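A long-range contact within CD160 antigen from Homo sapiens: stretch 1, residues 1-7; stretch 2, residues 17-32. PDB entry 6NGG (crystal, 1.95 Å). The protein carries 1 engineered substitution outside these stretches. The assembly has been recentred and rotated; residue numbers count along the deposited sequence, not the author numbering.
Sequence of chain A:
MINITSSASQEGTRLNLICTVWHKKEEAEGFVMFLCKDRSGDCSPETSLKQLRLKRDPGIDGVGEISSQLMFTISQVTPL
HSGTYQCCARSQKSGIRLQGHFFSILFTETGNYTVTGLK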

# COMPACT_ATOMS: atom_id res chain seq x y z
N MET A 1 2.13 15.19 -0.31
CA MET A 1 2.04 13.98 0.52
C MET A 1 2.19 14.39 1.95
O MET A 1 3.23 14.92 2.29
N ILE A 2 1.21 14.08 2.79
CA ILE A 2 1.34 14.33 4.22
C ILE A 2 1.64 13.08 4.95
O ILE A 2 2.54 13.04 5.75
N ASN A 3 0.81 12.03 4.74
CA ASN A 3 0.89 10.81 5.54
C ASN A 3 0.26 9.63 4.75
O ASN A 3 -0.49 9.85 3.85
N ILE A 4 0.58 8.42 5.13
CA ILE A 4 0.08 7.18 4.49
C ILE A 4 -0.68 6.38 5.50
O ILE A 4 -0.16 6.20 6.56
N THR A 5 -1.91 5.96 5.20
CA THR A 5 -2.68 5.13 6.08
C THR A 5 -2.81 3.75 5.47
O THR A 5 -2.74 3.59 4.23
N SER A 6 -3.01 2.78 6.33
CA SER A 6 -3.06 1.37 5.92
C SER A 6 -4.37 0.73 6.35
O SER A 6 -4.90 1.03 7.41
N SER A 7 -4.92 -0.08 5.48
CA SER A 7 -6.14 -0.78 5.79
C SER A 7 -6.27 -2.10 5.02
O SER A 7 -5.41 -2.48 4.19
N LEU A 17 -5.13 -5.58 0.53
CA LEU A 17 -4.28 -4.76 1.40
C LEU A 17 -4.23 -3.40 0.76
O LEU A 17 -3.93 -3.28 -0.44
N ILE A 18 -4.58 -2.37 1.52
CA ILE A 18 -4.83 -1.02 0.99
C ILE A 18 -3.90 0.04 1.63
O ILE A 18 -3.84 0.23 2.83
N CYS A 19 -3.20 0.76 0.78
CA CYS A 19 -2.35 1.88 1.16
C CYS A 19 -2.95 3.20 0.60
O CYS A 19 -3.31 3.23 -0.57
N THR A 20 -3.03 4.25 1.43
CA THR A 20 -3.67 5.52 1.08
C THR A 20 -2.77 6.64 1.48
O THR A 20 -2.38 6.77 2.67
N VAL A 21 -2.30 7.34 0.49
CA VAL A 21 -1.58 8.58 0.68
C VAL A 21 -2.56 9.74 0.69
O VAL A 21 -3.33 9.88 -0.20
N TRP A 22 -2.45 10.55 1.72
CA TRP A 22 -3.22 11.76 1.87
C TRP A 22 -2.34 12.95 1.51
O TRP A 22 -1.12 12.99 1.84
N HIS A 23 -2.94 13.88 0.80
CA HIS A 23 -2.22 15.00 0.22
C HIS A 23 -3.16 16.14 -0.06
O HIS A 23 -4.32 15.96 -0.15
N LYS A 24 -2.63 17.34 -0.09
CA LYS A 24 -3.36 18.46 -0.66
C LYS A 24 -3.84 18.20 -2.05
O LYS A 24 -3.15 17.51 -2.86
N LYS A 25 -4.93 18.85 -2.37
CA LYS A 25 -5.51 18.69 -3.67
C LYS A 25 -4.57 19.07 -4.82
O LYS A 25 -4.63 18.49 -5.91
N GLU A 26 -3.68 20.00 -4.60
CA GLU A 26 -2.75 20.38 -5.69
C GLU A 26 -1.40 19.63 -5.63
O GLU A 26 -0.46 19.91 -6.39
N GLU A 27 -1.30 18.63 -4.76
CA GLU A 27 -0.05 17.91 -4.58
C GLU A 27 -0.34 16.42 -4.78
O GLU A 27 0.18 15.56 -4.07
N ALA A 28 -1.17 16.13 -5.78
CA ALA A 28 -1.58 14.77 -6.11
C ALA A 28 -0.61 14.02 -7.01
O ALA A 28 -0.77 12.80 -7.24
N GLU A 29 0.41 14.73 -7.52
CA GLU A 29 1.18 14.22 -8.63
C GLU A 29 2.58 13.97 -8.17
O GLU A 29 3.03 14.58 -7.23
N GLY A 30 3.25 13.06 -8.84
CA GLY A 30 4.69 13.01 -8.80
C GLY A 30 5.22 12.12 -7.67
O GLY A 30 6.37 12.24 -7.28
N PHE A 31 4.40 11.21 -7.16
CA PHE A 31 4.91 10.22 -6.18
C PHE A 31 4.50 8.82 -6.66
O PHE A 31 3.52 8.67 -7.37
N VAL A 32 5.28 7.83 -6.27
CA VAL A 32 4.95 6.42 -6.43
C VAL A 32 4.65 5.83 -5.06
O VAL A 32 5.31 6.13 -4.07

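The strand ending stretch 1 and the strand opening stretch 2 run antiparallel as neighbours, so their side chains alternate between two faces of the sheet. One face carries Ile4, Ser6, Cys19 and Val21; the other carries Asn3, Thr5, Ser7, Ile18, Thr20 and Trp22.

The first face is mostly apolar. Ile4 and Val21 form a non-hydrogen-bonded pair, with CA atoms 4.4 Å apart, and their beta-branched side chains lie side by side. Ile4 is m at chi1 and t at chi2, Val21 is t, and Ile4 CG1 lies 4.2 Å from Val21 CG2. Both are buried, as suits hydrocarbon branches that have no polar group to satisfy. Cys19, m and also buried, is bonded covalently to a group elsewhere in the structure.

Met1 extends this apolar patch beyond the paired strands. Met1 is m, t, m; chi1 (m) places Met1 CG 4.1 Å from Val21 CG1 and 3.6 Å from Phe31 CD2, although its CA-to-CB bond points away from the second stretch. The sulfur, Met1 SD, sits 4.4 Å from the centroid of the Phe31 ring in an oblique sulfur-aromatic contact. Phe31, p at chi1, directs its CA-to-CB bond toward the first stretch, and its buried ring offers Met1 a broad apolar surface.

At the other end of Met1, the amino nitrogen forms a salt bridge with Glu27, Met1 N to Glu27 OE1 being 3.6 Å. Glu27, the last residue of the Lys24-Glu27 type I turn, points its CA-to-CB bond toward the first stretch, and its m, t chain brings OE1 to the amino nitrogen of Met1. Water 1 reinforces this long ion pair: it accepts from Met1 N (2.8 Å) and Lys24 N (3.1 Å) and donates to Glu27 OE1 (2.7 Å).

The second face is more polar. Trp22 adopts m with chi2 at 82°, which carries its indole back along the strand to Thr5. There Trp22 NE1 donates to Thr5 OG1 at 2.9 Å and a nearly straight 169°. The p rotamer of Thr5 holds OG1 near the plane of the indole, at its edge; the same oxygen, Thr5 OG1, lies 3.4 Å from Thr20 CB. Asn3, also p, brings its end nearer the second stretch, with Asn3 OD1 3.4 Å from Trp22 CB.

Farther along, Ser7 in the p rotamer places OG 3.4 Å from Ile18 CB and within reach of water 2. This water lies 2.9 Å from Ser7 OG and 2.6 Å from Thr20 OG1, hydrogen-bonded to both, and donates to Ile18 O at 3.1 Å. Small hydroxyl residues thus suit this partly exposed face, where solvent can join their side chains across the strands.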

# COMPACT_ATOMS: atom_id res chain seq x y z
CB MET A 1 3.22 13.00 0.26
CG MET A 1 3.41 12.47 -1.13
SD MET A 1 4.36 10.89 -1.02
CE MET A 1 6.02 11.32 -0.67
CB ILE A 2 0.01 14.85 4.89
CG1 ILE A 2 -0.73 15.85 4.01
CG2 ILE A 2 0.32 15.45 6.28
CD1 ILE A 2 0.09 17.02 3.53
CB ASN A 3 0.14 10.96 6.87
CG ASN A 3 -1.35 11.12 6.69
OD1 ASN A 3 -1.81 12.10 6.10
ND2 ASN A 3 -2.12 10.19 7.21
CB ILE A 4 1.22 6.27 3.99
CG1 ILE A 4 2.23 7.04 3.20
CG2 ILE A 4 0.65 5.17 3.12
CD1 ILE A 4 3.26 6.12 2.54
CB THR A 5 -4.06 5.72 6.37
OG1 THR A 5 -4.79 5.91 5.16
CG2 THR A 5 -3.91 7.03 7.06
CB SER A 6 -1.96 0.61 6.57
OG SER A 6 -0.78 1.14 6.07
CB SER A 7 -7.33 0.14 5.52
OG SER A 7 -7.39 0.50 4.16
CB LEU A 17 -2.88 -5.36 1.54
CG LEU A 17 -2.80 -6.76 2.15
CD1 LEU A 17 -1.34 -7.24 2.28
CD2 LEU A 17 -3.55 -6.89 3.46
CB ILE A 18 -6.30 -0.65 1.15
CG1 ILE A 18 -7.22 -1.79 0.59
CG2 ILE A 18 -6.61 0.70 0.54
CD1 ILE A 18 -8.64 -1.79 1.08
CB CYS A 19 -1.02 1.71 0.54
SG CYS A 19 -0.09 0.21 0.91
CB THR A 20 -5.03 5.68 1.73
OG1 THR A 20 -5.74 4.51 1.51
CG2 THR A 20 -5.79 6.83 1.14
CB VAL A 21 -0.56 8.82 -0.46
CG1 VAL A 21 0.16 10.13 -0.27
CG2 VAL A 21 0.41 7.66 -0.59
CB TRP A 22 -3.73 11.91 3.29
CG TRP A 22 -4.61 10.72 3.65
CD1 TRP A 22 -4.21 9.50 4.07
CD2 TRP A 22 -6.02 10.66 3.52
NE1 TRP A 22 -5.28 8.66 4.23
CE2 TRP A 22 -6.41 9.35 3.88
CE3 TRP A 22 -7.00 11.55 3.02
CZ2 TRP A 22 -7.76 8.90 3.80
CZ3 TRP A 22 -8.34 11.12 2.95
CH2 TRP A 22 -8.71 9.82 3.39
CB HIS A 23 -1.57 14.54 -1.08
CG HIS A 23 -2.48 13.85 -2.06
ND1 HIS A 23 -3.38 14.52 -2.85
CD2 HIS A 23 -2.53 12.55 -2.45
CE1 HIS A 23 -4.00 13.65 -3.64
NE2 HIS A 23 -3.46 12.46 -3.44
CB LYS A 24 -2.42 19.64 -0.79
CG LYS A 24 -2.68 20.68 0.21
CD LYS A 24 -1.91 20.47 1.43
CE LYS A 24 -1.57 21.86 1.94
NZ LYS A 24 -0.90 21.71 3.26
CB LYS A 25 -6.85 19.45 -3.75
CG LYS A 25 -6.69 20.95 -3.81
CD LYS A 25 -8.02 21.68 -3.74
CE LYS A 25 -7.73 23.18 -3.67
NZ LYS A 25 -8.91 23.92 -4.11
CB GLU A 26 -2.61 21.93 -5.85
CG GLU A 26 -2.36 22.80 -4.65
CD GLU A 26 -3.57 23.08 -3.72
OE1 GLU A 26 -3.64 22.38 -2.70
OE2 GLU A 26 -4.38 24.02 -3.93
CB GLU A 27 0.59 18.17 -3.19
CG GLU A 27 1.00 19.63 -2.83
CD GLU A 27 1.75 19.74 -1.46
OE1 GLU A 27 2.23 18.72 -0.90
OE2 GLU A 27 1.92 20.85 -0.90
CB ALA A 28 -2.93 14.80 -6.76
CB GLU A 29 1.20 15.27 -9.75
CG GLU A 29 1.00 14.65 -11.10
CD GLU A 29 -0.45 14.35 -11.37
OE1 GLU A 29 -1.24 15.33 -11.45
OE2 GLU A 29 -0.79 13.16 -11.50
CB PHE A 31 4.44 10.46 -4.72
CG PHE A 31 2.96 10.51 -4.54
CD1 PHE A 31 2.19 9.31 -4.40
CD2 PHE A 31 2.31 11.72 -4.51
CE1 PHE A 31 0.84 9.35 -4.25
CE2 PHE A 31 0.91 11.76 -4.36
CZ PHE A 31 0.18 10.56 -4.21
CB VAL A 32 6.09 5.65 -7.15
CG1 VAL A 32 7.41 5.73 -6.38
CG2 VAL A 32 5.72 4.22 -7.43
O HOH W 1 0.41 17.26 0.53
O HOH W 2 -5.68 2.70 3.41